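Local atomic coordinates of major pepsin inhibitor 3 (Ascaris suum, PDB entry 1F32), a protein that inhibits the aspartic protease pepsin and is secreted by the parasitic roundworm Ascaris suum. Residues A[13-17]-A[18-22]. Numbering follows the deposited sequence.
Sequences CTVKD and NQVFV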
loop_
_atom_site.group_PDB
_atom_site.type_symbol
_atom_site.label_atom_id
_atom_site.label_comp_id
_atom_site.label_asym_id
_atom_site.label_seq_id
_atom_site.Cartn_x
_atom_site.Cartn_y
_atom_site.Cartn_z
ATOM N N CYS A 13 -5.395 -7.618 1.150
ATOM C CA CYS A 13 -4.211 -8.309 0.691
ATOM C C CYS A 13 -4.612 -9.566 -0.056
ATOM O O CYS A 13 -5.513 -10.263 0.372
ATOM C CB CYS A 13 -3.344 -8.696 1.898
ATOM S SG CYS A 13 -1.795 -9.534 1.453
ATOM N N THR A 14 -3.975 -9.828 -1.191
ATOM C CA THR A 14 -4.240 -11.060 -1.938
ATOM C C THR A 14 -3.016 -11.405 -2.770
ATOM O O THR A 14 -2.015 -10.677 -2.741
ATOM C CB THR A 14 -5.475 -10.950 -2.843
ATOM O OG1 THR A 14 -5.820 -12.263 -3.319
ATOM C CG2 THR A 14 -5.200 -10.015 -4.010
ATOM N N VAL A 15 -3.064 -12.527 -3.486
ATOM C CA VAL A 15 -1.928 -12.946 -4.303
ATOM C C VAL A 15 -2.382 -13.397 -5.692
ATOM O O VAL A 15 -3.386 -14.089 -5.815
ATOM C CB VAL A 15 -1.179 -14.137 -3.665
ATOM C CG1 VAL A 15 0.068 -14.476 -4.488
ATOM C CG2 VAL A 15 -0.797 -13.797 -2.213
ATOM N N LYS A 16 -1.641 -12.995 -6.722
ATOM C CA LYS A 16 -1.938 -13.404 -8.100
ATOM C C LYS A 16 -0.609 -13.683 -8.795
ATOM O O LYS A 16 0.246 -12.799 -8.884
ATOM C CB LYS A 16 -2.680 -12.315 -8.867
ATOM C CG LYS A 16 -3.039 -12.741 -10.295
ATOM C CD LYS A 16 -3.849 -11.670 -11.020
ATOM C CE LYS A 16 -4.338 -12.163 -12.378
ATOM N NZ LYS A 16 -5.095 -11.108 -13.118
ATOM N N ASP A 17 -0.447 -14.904 -9.293
ATOM C CA ASP A 17 0.786 -15.308 -9.962
ATOM C C ASP A 17 2.010 -15.005 -9.090
ATOM O O ASP A 17 3.002 -14.444 -9.561
ATOM C CB ASP A 17 0.932 -14.607 -11.321
ATOM C CG ASP A 17 -0.125 -15.043 -12.322
ATOM O OD1 ASP A 17 -0.479 -16.244 -12.323
ATOM O OD2 ASP A 17 -0.593 -14.194 -13.116
ATOM N N ASN A 18 1.924 -15.382 -7.814
ATOM C CA ASN A 18 3.010 -15.186 -6.846
ATOM C C ASN A 18 3.160 -13.752 -6.367
ATOM O O ASN A 18 3.936 -13.487 -5.446
ATOM C CB ASN A 18 4.370 -15.613 -7.421
ATOM C CG ASN A 18 4.469 -17.105 -7.653
ATOM O OD1 ASN A 18 5.483 -17.605 -8.161
ATOM N ND2 ASN A 18 3.428 -17.823 -7.285
ATOM N N GLN A 19 2.454 -12.829 -7.005
ATOM C CA GLN A 19 2.551 -11.427 -6.625
ATOM C C GLN A 19 1.610 -11.069 -5.495
ATOM O O GLN A 19 0.390 -11.199 -5.635
ATOM C CB GLN A 19 2.232 -10.528 -7.829
ATOM C CG GLN A 19 2.375 -9.048 -7.545
ATOM C CD GLN A 19 3.815 -8.640 -7.327
ATOM O OE1 GLN A 19 4.655 -8.798 -8.213
ATOM N NE2 GLN A 19 4.111 -8.112 -6.149
ATOM N N VAL A 20 2.171 -10.623 -4.374
ATOM C CA VAL A 20 1.353 -10.191 -3.261
ATOM C C VAL A 20 0.934 -8.750 -3.525
ATOM O O VAL A 20 1.762 -7.890 -3.825
ATOM C CB VAL A 20 2.117 -10.224 -1.908
ATOM C CG1 VAL A 20 1.163 -9.848 -0.771
ATOM C CG2 VAL A 20 2.718 -11.624 -1.664
ATOM N N PHE A 21 -0.364 -8.495 -3.432
ATOM C CA PHE A 21 -0.903 -7.158 -3.623
ATOM C C PHE A 21 -1.492 -6.659 -2.312
ATOM O O PHE A 21 -2.254 -7.367 -1.654
ATOM C CB PHE A 21 -1.998 -7.167 -4.686
ATOM C CG PHE A 21 -1.479 -7.257 -6.083
ATOM C CD1 PHE A 21 -1.030 -6.117 -6.743
ATOM C CD2 PHE A 21 -1.445 -8.482 -6.744
ATOM C CE1 PHE A 21 -0.555 -6.193 -8.050
ATOM C CE2 PHE A 21 -0.972 -8.568 -8.042
ATOM C CZ PHE A 21 -0.529 -7.423 -8.698
ATOM N N VAL A 22 -1.100 -5.454 -1.921
ATOM C CA VAL A 22 -1.629 -4.824 -0.717
ATOM C C VAL A 22 -2.143 -3.457 -1.177
ATOM O O VAL A 22 -1.404 -2.688 -1.806
ATOM C CB VAL A 22 -0.538 -4.644 0.336
ATOM C CG1 VAL A 22 -1.113 -4.008 1.592
ATOM C CG2 VAL A 22 0.083 -6.002 0.649
#
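T14 and F21, like K16 and Q19, form hydrogen-bonded pairs of an antiparallel hairpin in which the axes of strands 13-16 and 19-22 approach to 4.6 Å, their N-to-C directions 152° apart. F21 N donates to T14 O (2.8 Å), and T14 N returns a bond to F21 O. At the turn, K16 N donates to Q19 O, while Q19 N reaches K16 O (2.9 Å) from above the plane of the K16 carbonyl. C13 and V15 pair with V22 and V20 without such bonds, and V15 CA gives a CA-H...O contact to Q19 O. Their side chains share one face. C13 SG lies 3.7 Å from V20 CG1 and also meets V22 CG2. The V15 and V20 side chains cross at a slant, CG2 to CG2. Helix 35-52 packs here, F41 touching C13 and V15, and C13 is tied to C66 by a disulfide. On the other face, Q19 CG sits 3.3 Å above the F21 ring plane toward its rim, and K16 CB meets the ring edge at CE2 (4.2 Å). A bend at chi2 (69°) turns the Q19 chain along its own strand toward V20, where NE2 makes a weak bond to V20 O. D17 and N18, both with positive phi, form the type I' turn of a tight two-residue beta hairpin, whose second strand is the middle one of a three-stranded antiparallel sheet.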